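Local coordinates for protein hydrazine synthase gamma subunit (Candidatus Kuenenia stuttgartiensis, PDB 5C2V) that catalyses the three-electron reduction of nitric oxide to hydroxylamine, the first half-reaction of hydrazine synthesis, and carries two c-type hemes, at residues C[60-63]-C[64-67]; C[126-129]-C[130-134]; C[138-141]-C[142-145]. All blocks are in the same frame, centred on the assembly; numbering follows the deposited sequence.

Contact 1: C[60-63]-C[64-67]; sequences SYSC and ASCH. With HEC (heme c), chain V.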
loop_
_atom_site.group_PDB
_atom_site.type_symbol
_atom_site.label_atom_id
_atom_site.label_comp_id
_atom_site.label_asym_id
_atom_site.label_seq_id
_atom_site.Cartn_x
_atom_site.Cartn_y
_atom_site.Cartn_z
ATOM N N SER C 60 32.209 -13.696 -13.159
ATOM C CA SER C 60 32.301 -14.243 -11.808
ATOM C C SER C 60 33.668 -14.856 -11.497
ATOM O O SER C 60 34.258 -14.566 -10.456
ATOM C CB SER C 60 31.205 -15.290 -11.592
ATOM O OG SER C 60 31.256 -15.826 -10.283
ATOM N N TYR C 61 34.167 -15.704 -12.392
ATOM C CA TYR C 61 35.444 -16.379 -12.162
ATOM C C TYR C 61 36.099 -16.848 -13.460
ATOM O O TYR C 61 35.550 -16.671 -14.547
ATOM C CB TYR C 61 35.251 -17.572 -11.220
ATOM C CG TYR C 61 34.230 -18.579 -11.703
ATOM C CD1 TYR C 61 32.883 -18.431 -11.402
ATOM C CD2 TYR C 61 34.615 -19.682 -12.455
ATOM C CE1 TYR C 61 31.948 -19.346 -11.841
ATOM C CE2 TYR C 61 33.687 -20.604 -12.898
ATOM C CZ TYR C 61 32.355 -20.432 -12.587
ATOM O OH TYR C 61 31.426 -21.347 -13.024
ATOM N N SER C 62 37.276 -17.451 -13.329
ATOM C CA SER C 62 38.011 -17.969 -14.477
ATOM C C SER C 62 38.494 -19.386 -14.195
ATOM O O SER C 62 38.175 -19.957 -13.152
ATOM C CB SER C 62 39.197 -17.062 -14.814
ATOM O OG SER C 62 40.155 -17.066 -13.769
ATOM N N CYS C 63 39.252 -19.953 -15.128
ATOM C CA CYS C 63 39.863 -21.259 -14.915
ATOM C C CYS C 63 40.786 -21.191 -13.706
ATOM O O CYS C 63 40.793 -22.081 -12.854
ATOM C CB CYS C 63 40.644 -21.708 -16.151
ATOM S SG CYS C 63 39.691 -21.754 -17.685
ATOM N N ALA C 64 41.542 -20.100 -13.633
ATOM C CA ALA C 64 42.529 -19.897 -12.582
ATOM C C ALA C 64 41.908 -19.774 -11.194
ATOM O O ALA C 64 42.611 -19.796 -10.193
ATOM C CB ALA C 64 43.369 -18.667 -12.889
ATOM N N SER C 65 40.593 -19.625 -11.123
ATOM C CA SER C 65 39.936 -19.578 -9.825
ATOM C C SER C 65 39.935 -20.970 -9.189
ATOM O O SER C 65 39.850 -21.109 -7.968
ATOM C CB SER C 65 38.512 -19.042 -9.963
ATOM O OG SER C 65 38.523 -17.715 -10.462
ATOM N N CYS C 66 40.056 -21.990 -10.035
ATOM C CA CYS C 66 40.057 -23.389 -9.603
ATOM C C CYS C 66 41.457 -24.013 -9.651
ATOM O O CYS C 66 41.971 -24.492 -8.640
ATOM C CB CYS C 66 39.088 -24.211 -10.456
ATOM S SG CYS C 66 37.353 -24.089 -9.939
ATOM N N HIS C 67 42.043 -24.027 -10.848
ATOM C CA HIS C 67 43.345 -24.644 -11.117
ATOM C C HIS C 67 44.471 -23.710 -10.722
ATOM O O HIS C 67 45.642 -23.955 -10.988
ATOM C CB HIS C 67 43.447 -25.034 -12.587
ATOM C CG HIS C 67 42.392 -26.001 -13.010
ATOM N ND1 HIS C 67 42.358 -27.310 -12.584
ATOM C CD2 HIS C 67 41.295 -25.839 -13.796
ATOM C CE1 HIS C 67 41.306 -27.919 -13.100
ATOM N NE2 HIS C 67 40.645 -27.041 -13.839
HETATM FE FE HEC V . 39.021 -27.815 -14.714
HETATM C CHA HEC V . 39.638 -31.178 -14.371
HETATM C CHB HEC V . 41.260 -27.674 -17.282
HETATM C CHC HEC V . 38.225 -24.497 -15.228
HETATM C CHD HEC V . 37.379 -27.718 -11.708
HETATM N NA HEC V . 40.205 -29.195 -15.680
HETATM C C1A HEC V . 40.372 -30.520 -15.334
HETATM C C2A HEC V . 41.445 -31.070 -16.147
HETATM C C3A HEC V . 41.886 -30.092 -16.954
HETATM C C4A HEC V . 41.115 -28.899 -16.671
HETATM C CMA HEC V . 43.011 -30.171 -18.012
HETATM C CAA HEC V . 41.954 -32.533 -16.087
HETATM C CBA HEC V . 43.417 -32.607 -15.653
HETATM C CGA HEC V . 43.886 -34.038 -15.647
HETATM O O1A HEC V . 43.048 -34.950 -15.869
HETATM O O2A HEC V . 45.103 -34.268 -15.418
HETATM N NB HEC V . 39.720 -26.306 -15.944
HETATM C C1B HEC V . 40.458 -26.571 -17.081
HETATM C C2B HEC V . 40.234 -25.493 -18.023
HETATM C C3B HEC V . 39.403 -24.610 -17.455
HETATM C C4B HEC V . 39.060 -25.106 -16.137
HETATM C CMB HEC V . 40.880 -25.397 -19.423
HETATM C CAB HEC V . 38.871 -23.294 -18.070
HETATM C CBB HEC V . 37.880 -23.583 -19.219
HETATM N NC HEC V . 38.007 -26.363 -13.653
HETATM C C1C HEC V . 37.761 -25.068 -14.063
HETATM C C2C HEC V . 36.826 -24.471 -13.132
HETATM C C3C HEC V . 36.704 -25.308 -12.093
HETATM C C4C HEC V . 37.371 -26.551 -12.442
HETATM C CMC HEC V . 36.440 -22.973 -13.140
HETATM C CAC HEC V . 35.871 -25.068 -10.812
HETATM C CBC HEC V . 34.364 -25.033 -11.152
HETATM N ND HEC V . 38.636 -29.220 -13.227
HETATM C C1D HEC V . 37.789 -28.962 -12.149
HETATM C C2D HEC V . 37.399 -30.221 -11.557
HETATM C C3D HEC V . 38.105 -31.301 -12.387
HETATM C C4D HEC V . 38.850 -30.588 -13.401
HETATM C CMD HEC V . 36.469 -30.434 -10.344
HETATM C CAD HEC V . 38.029 -32.829 -12.190
HETATM C CBD HEC V . 36.756 -33.340 -12.859
HETATM C CGD HEC V . 36.665 -34.833 -12.700
HETATM O O1D HEC V . 35.677 -35.434 -13.197
HETATM O O2D HEC V . 37.582 -35.421 -12.075
HETATM O O HOH W 1 37.350 -28.578 -15.724
#

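Contact 2: C[126-129]-C[130-134]; sequences CGRD and PGFVF. With HEC (heme c), chain V.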
loop_
_atom_site.group_PDB
_atom_site.type_symbol
_atom_site.label_atom_id
_atom_site.label_comp_id
_atom_site.label_asym_id
_atom_site.label_seq_id
_atom_site.Cartn_x
_atom_site.Cartn_y
_atom_site.Cartn_z
ATOM N N CYS C 126 38.301 -28.731 -21.397
ATOM C CA CYS C 126 38.122 -27.283 -21.355
ATOM C C CYS C 126 37.029 -26.794 -22.295
ATOM O O CYS C 126 36.269 -25.896 -21.946
ATOM C CB CYS C 126 39.432 -26.578 -21.690
ATOM S SG CYS C 126 40.714 -26.838 -20.465
ATOM N N GLY C 127 36.956 -27.381 -23.486
ATOM C CA GLY C 127 35.965 -26.985 -24.472
ATOM C C GLY C 127 34.541 -27.185 -23.990
ATOM O O GLY C 127 33.613 -26.538 -24.474
ATOM N N ARG C 128 34.375 -28.091 -23.031
ATOM C CA ARG C 128 33.074 -28.364 -22.434
ATOM C C ARG C 128 32.691 -27.333 -21.375
ATOM O O ARG C 128 31.520 -26.984 -21.232
ATOM C CB ARG C 128 33.063 -29.763 -21.816
ATOM C CG ARG C 128 32.178 -30.753 -22.545
ATOM C CD ARG C 128 31.995 -32.017 -21.727
ATOM N NE ARG C 128 30.825 -32.771 -22.161
ATOM C CZ ARG C 128 29.929 -33.295 -21.332
ATOM N NH1 ARG C 128 30.067 -33.144 -20.022
ATOM N NH2 ARG C 128 28.892 -33.965 -21.813
ATOM N N ASP C 129 33.691 -26.850 -20.642
ATOM C CA ASP C 129 33.479 -25.966 -19.494
ATOM C C ASP C 129 32.616 -24.715 -19.735
ATOM O O ASP C 129 31.879 -24.313 -18.834
ATOM C CB ASP C 129 34.833 -25.536 -18.924
ATOM C CG ASP C 129 35.540 -26.664 -18.196
ATOM O OD1 ASP C 129 34.867 -27.652 -17.833
ATOM O OD2 ASP C 129 36.767 -26.562 -17.985
ATOM N N PRO C 130 32.717 -24.076 -20.919
ATOM C CA PRO C 130 31.808 -22.942 -21.131
ATOM C C PRO C 130 30.328 -23.296 -21.002
ATOM O O PRO C 130 29.571 -22.483 -20.480
ATOM C CB PRO C 130 32.130 -22.505 -22.560
ATOM C CG PRO C 130 33.558 -22.838 -22.719
ATOM C CD PRO C 130 33.752 -24.129 -21.969
ATOM N N GLY C 131 29.915 -24.463 -21.483
ATOM C CA GLY C 131 28.521 -24.846 -21.355
ATOM C C GLY C 131 28.162 -25.677 -20.135
ATOM O O GLY C 131 27.027 -25.622 -19.663
ATOM N N PHE C 132 29.113 -26.451 -19.621
ATOM C CA PHE C 132 28.826 -27.321 -18.482
ATOM C C PHE C 132 29.296 -26.791 -17.126
ATOM O O PHE C 132 28.978 -27.375 -16.089
ATOM C CB PHE C 132 29.438 -28.704 -18.729
ATOM C CG PHE C 132 28.850 -29.420 -19.914
ATOM C CD1 PHE C 132 29.267 -29.120 -21.201
ATOM C CD2 PHE C 132 27.876 -30.390 -19.741
ATOM C CE1 PHE C 132 28.728 -29.772 -22.291
ATOM C CE2 PHE C 132 27.333 -31.047 -20.830
ATOM C CZ PHE C 132 27.760 -30.737 -22.106
ATOM N N VAL C 133 30.041 -25.689 -17.122
ATOM C CA VAL C 133 30.533 -25.117 -15.868
ATOM C C VAL C 133 30.316 -23.607 -15.794
ATOM O O VAL C 133 29.545 -23.119 -14.970
ATOM C CB VAL C 133 32.032 -25.419 -15.652
ATOM C CG1 VAL C 133 32.552 -24.685 -14.422
ATOM C CG2 VAL C 133 32.257 -26.918 -15.511
ATOM N N PHE C 134 31.015 -22.876 -16.660
ATOM C CA PHE C 134 30.952 -21.418 -16.679
ATOM C C PHE C 134 29.577 -20.905 -17.096
ATOM O O PHE C 134 29.183 -19.801 -16.720
ATOM C CB PHE C 134 32.016 -20.852 -17.624
ATOM C CG PHE C 134 33.418 -20.937 -17.089
ATOM C CD1 PHE C 134 34.187 -22.071 -17.290
ATOM C CD2 PHE C 134 33.971 -19.872 -16.396
ATOM C CE1 PHE C 134 35.480 -22.145 -16.802
ATOM C CE2 PHE C 134 35.263 -19.940 -15.907
ATOM C CZ PHE C 134 36.018 -21.077 -16.110
HETATM FE FE HEC V . 39.021 -27.815 -14.714
HETATM C CHA HEC V . 39.638 -31.178 -14.371
HETATM C CHB HEC V . 41.260 -27.674 -17.282
HETATM C CHC HEC V . 38.225 -24.497 -15.228
HETATM C CHD HEC V . 37.379 -27.718 -11.708
HETATM N NA HEC V . 40.205 -29.195 -15.680
HETATM C C1A HEC V . 40.372 -30.520 -15.334
HETATM C C2A HEC V . 41.445 -31.070 -16.147
HETATM C C3A HEC V . 41.886 -30.092 -16.954
HETATM C C4A HEC V . 41.115 -28.899 -16.671
HETATM C CMA HEC V . 43.011 -30.171 -18.012
HETATM C CAA HEC V . 41.954 -32.533 -16.087
HETATM C CBA HEC V . 43.417 -32.607 -15.653
HETATM C CGA HEC V . 43.886 -34.038 -15.647
HETATM O O1A HEC V . 43.048 -34.950 -15.869
HETATM O O2A HEC V . 45.103 -34.268 -15.418
HETATM N NB HEC V . 39.720 -26.306 -15.944
HETATM C C1B HEC V . 40.458 -26.571 -17.081
HETATM C C2B HEC V . 40.234 -25.493 -18.023
HETATM C C3B HEC V . 39.403 -24.610 -17.455
HETATM C C4B HEC V . 39.060 -25.106 -16.137
HETATM C CMB HEC V . 40.880 -25.397 -19.423
HETATM C CAB HEC V . 38.871 -23.294 -18.070
HETATM C CBB HEC V . 37.880 -23.583 -19.219
HETATM N NC HEC V . 38.007 -26.363 -13.653
HETATM C C1C HEC V . 37.761 -25.068 -14.063
HETATM C C2C HEC V . 36.826 -24.471 -13.132
HETATM C C3C HEC V . 36.704 -25.308 -12.093
HETATM C C4C HEC V . 37.371 -26.551 -12.442
HETATM C CMC HEC V . 36.440 -22.973 -13.140
HETATM C CAC HEC V . 35.871 -25.068 -10.812
HETATM C CBC HEC V . 34.364 -25.033 -11.152
HETATM N ND HEC V . 38.636 -29.220 -13.227
HETATM C C1D HEC V . 37.789 -28.962 -12.149
HETATM C C2D HEC V . 37.399 -30.221 -11.557
HETATM C C3D HEC V . 38.105 -31.301 -12.387
HETATM C C4D HEC V . 38.850 -30.588 -13.401
HETATM C CMD HEC V . 36.469 -30.434 -10.344
HETATM C CAD HEC V . 38.029 -32.829 -12.190
HETATM C CBD HEC V . 36.756 -33.340 -12.859
HETATM C CGD HEC V . 36.665 -34.833 -12.700
HETATM O O1D HEC V . 35.677 -35.434 -13.197
HETATM O O2D HEC V . 37.582 -35.421 -12.075
HETATM O O HOH W 2 31.183 -25.854 -23.897
HETATM O O HOH W 1 37.350 -28.578 -15.724
#

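Contact 3: C[138-141]-C[142-145]; sequences NFSP and MRLE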
loop_
_atom_site.group_PDB
_atom_site.type_symbol
_atom_site.label_atom_id
_atom_site.label_comp_id
_atom_site.label_asym_id
_atom_site.label_seq_id
_atom_site.Cartn_x
_atom_site.Cartn_y
_atom_site.Cartn_z
ATOM N N ASN C 138 30.605 -20.489 -25.865
ATOM C CA ASN C 138 31.624 -21.475 -26.206
ATOM C C ASN C 138 32.859 -20.847 -26.842
ATOM O O ASN C 138 32.793 -19.757 -27.410
ATOM C CB ASN C 138 31.048 -22.532 -27.150
ATOM C CG ASN C 138 30.058 -23.452 -26.466
ATOM O OD1 ASN C 138 30.155 -23.704 -25.266
ATOM N ND2 ASN C 138 29.101 -23.964 -27.231
ATOM N N PHE C 139 33.982 -21.549 -26.743
ATOM C CA PHE C 139 35.240 -21.080 -27.311
ATOM C C PHE C 139 35.278 -21.244 -28.825
ATOM O O PHE C 139 34.657 -22.153 -29.378
ATOM C CB PHE C 139 36.420 -21.830 -26.690
ATOM C CG PHE C 139 36.588 -21.591 -25.218
ATOM C CD1 PHE C 139 36.380 -20.334 -24.676
ATOM C CD2 PHE C 139 36.953 -22.627 -24.376
ATOM C CE1 PHE C 139 36.538 -20.115 -23.320
ATOM C CE2 PHE C 139 37.111 -22.415 -23.018
ATOM C CZ PHE C 139 36.902 -21.157 -22.491
ATOM N N SER C 140 36.010 -20.357 -29.488
ATOM C CA SER C 140 36.317 -20.522 -30.902
ATOM C C SER C 140 37.352 -21.637 -31.034
ATOM O O SER C 140 38.019 -21.971 -30.053
ATOM C CB SER C 140 36.834 -19.209 -31.501
ATOM O OG SER C 140 38.062 -18.826 -30.908
ATOM N N PRO C 141 37.481 -22.231 -32.233
ATOM C CA PRO C 141 38.481 -23.290 -32.425
ATOM C C PRO C 141 39.892 -22.844 -32.041
ATOM O O PRO C 141 40.622 -23.579 -31.368
ATOM C CB PRO C 141 38.400 -23.583 -33.925
ATOM C CG PRO C 141 37.023 -23.188 -34.313
ATOM C CD PRO C 141 36.661 -22.021 -33.441
ATOM N N MET C 142 40.250 -21.634 -32.457
ATOM C CA MET C 142 41.584 -21.094 -32.228
ATOM C C MET C 142 41.884 -20.917 -30.741
ATOM O O MET C 142 42.935 -21.339 -30.259
ATOM C CB MET C 142 41.745 -19.757 -32.953
ATOM C CG MET C 142 43.188 -19.335 -33.167
ATOM S SD MET C 142 44.074 -20.475 -34.247
ATOM C CE MET C 142 45.679 -19.684 -34.334
ATOM N N ARG C 143 40.958 -20.290 -30.021
ATOM C CA ARG C 143 41.145 -20.034 -28.596
ATOM C C ARG C 143 41.199 -21.334 -27.798
ATOM O O ARG C 143 41.969 -21.454 -26.840
ATOM C CB ARG C 143 40.035 -19.123 -28.064
ATOM C CG ARG C 143 40.214 -17.662 -28.458
ATOM C CD ARG C 143 39.220 -16.739 -27.762
ATOM N NE ARG C 143 37.947 -16.650 -28.471
ATOM C CZ ARG C 143 36.792 -17.108 -28.001
ATOM N NH1 ARG C 143 36.741 -17.688 -26.808
ATOM N NH2 ARG C 143 35.685 -16.979 -28.720
ATOM N N LEU C 144 40.388 -22.308 -28.197
ATOM C CA LEU C 144 40.409 -23.616 -27.556
ATOM C C LEU C 144 41.758 -24.292 -27.772
ATOM O O LEU C 144 42.375 -24.777 -26.822
ATOM C CB LEU C 144 39.283 -24.505 -28.085
ATOM C CG LEU C 144 39.218 -25.908 -27.474
ATOM C CD1 LEU C 144 39.183 -25.833 -25.954
ATOM C CD2 LEU C 144 38.015 -26.676 -28.003
ATOM N N GLU C 145 42.215 -24.311 -29.022
ATOM C CA GLU C 145 43.503 -24.916 -29.352
ATOM C C GLU C 145 44.639 -24.251 -28.581
ATOM O O GLU C 145 45.541 -24.925 -28.087
ATOM C CB GLU C 145 43.773 -24.835 -30.855
ATOM C CG GLU C 145 45.070 -25.510 -31.277
ATOM C CD GLU C 145 45.347 -25.379 -32.761
ATOM O OE1 GLU C 145 44.535 -24.747 -33.468
ATOM O OE2 GLU C 145 46.380 -25.913 -33.220
#

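Contact 1: C[60-63]-C[64-67]
The backbone oxygen of C63 accepts the N-H groups of both C66 and H67, and so organises the turn of C63-A64-S65-C66-H67, the CXXCH heme-attachment motif of c-type cytochromes. H67 N lies 3.1 Å from C63 O and only 15° from the carbonyl plane, whereas C66 N approaches the same C63 O from well above that plane, at 2.9 Å. This double grip brings C66 and H67 round to the same heme that C63 holds. The sulfur of C63, placed anti to its own carbonyl carbon and beside the backbone N (chi1 -56°), is bonded to heme CAB, and C66 SG makes the second thioether, to CAC.

S65 ties the turn to the approaching chain. Its OG accepts S62 N at 3.1 Å in an almost straight bond, with an N-H...O angle of 178°, and S65 N in return reaches S62 O from above the carbonyl plane. The two serines are thus linked by a reciprocal pair of bonds, one to a side chain and one to the backbone. S65 OG also packs beside Y61 CB, and it is hydrogen-bonded to ND2 of N255 of the beta subunit, whose OD1 is hydrogen-bonded to S62 OG. The turn therefore lies at a subunit interface. A64 adds its methyl group, 3.7 Å from S62 OG, while helix 43-51 packs on it through F50 and N51.

The ring of H67 is steadied at its far nitrogen, where ND1 is hydrogen-bonded to K92 O. Its NE2 binds the heme iron at 2.0 Å, and water 1 occupies the trans position, 2.1 Å from FE.

Contact 2: C[126-129]-C[130-134]
The guanidinium of R128 lies flat on the ring of F132, four residues further on. Their planes are 13° apart and R128 CZ sits 3.6 Å from the centroid of the F132 ring, over its face, which makes the pair both a stack and a cation-pi contact. The extended run of R128 from CG to NE carries the guanidinium across the ring, with CD adding a CH-pi contact over the same face. All three guanidinium nitrogens are engaged elsewhere: NH1 in a salt bridge with D82, NE with H30, and NH2 with V410 O of the alpha subunit. F400 of that subunit meets F132 edge-to-face.

The backbone next to the stack is that of the short helix 129-132, which begins three residues after C126 and lies beside heme c. R128 O accepts G131 N and F132 N from opposite faces of its carbonyl plane. D129 O accepts V133 N as well as F134 N, and the i+5 bond from F134 N to D129 O measures 2.7 Å.

D129 holds its carboxylate anti to its carbonyl carbon (chi1 -72°), which directs it to the porphyrin: OD2 is 3.3 Å from heme C4B and is placed to accept from the iron-bound water 1 at 3.1 Å. V133 lies alongside it. Its CG1 stands anti to the backbone N (chi1 174°) and faces heme CBC, which leaves CG2 beside D129 OD1 at 3.6 Å. F134 sets its CZ 3.5 Å from heme CMC. C126 SG adds a third thioether, here to the heme methyl CMB at 1.8 Å.

Contact 3: C[138-141]-C[142-145]
R143 NH1 meets the edge of the F139 ring, 3.4 Å from CD1, with guanidinium and ring turned 88° to each other; this packing of flat groups comes first. A bend at chi3 (-86°) brings the guanidinium back along the chain, and one of its faces covers the backbone N and hydroxyl of S140. S140 OG stands over that face, 3.3 Å from R143 NE but badly angled for a bond from it. The guanidinium makes its hydrogen bonds to other parts of the chain, NH2 to R20 O, NE to G19 O and NH1 to Q49 OE1.

Hydrogen bonds form the second group, and they mark the arrangement as the start of helix 141-152, with S140 as its N-cap. S140 OG sits between its backbone N and carbonyl carbon (chi1 64°) and from there accepts R143 N in a weak capping bond of 3.4 Å. P141 follows at the first helical position, where the missing N-H of proline costs no helical bond. The regular i+4 ladder begins at once: L144 N reaches S140 O at 3.0 Å, nearly along the carbonyl axis, and E145 N reaches P141 O at 2.9 Å.

Apolar contact is the third kind. F139 CB and L144 CB stand 4.2 Å apart, an i, i+5 pair that spans the N-cap as a hydrophobic staple. F139 also touches the heme and meets W55, while N138, before the cap, is tied by ND2 to L24 O and to N398 of the alpha subunit.

How the contacts relate
Contacts 1 and 2, centres 12 Å apart, hold the same heme c, heme 1, which appears to be the active-site heme. They share water 1, on the side of the iron away from H67, and the side chains of C63 and C126 are about 6 Å apart. The rings of Y61 and F134 stack between them, with Y61 CE2 3.5 Å from F134 CE2. Contact 3 lies further out: its centre is 12 Å from that of contact 2 and 17 Å from that of contact 1, which it does not touch. It backs the 126-134 segment, where F139 CE2 packs on P130 CG at 3.6 Å and L144 CD1 on G127 N at 3.7 Å.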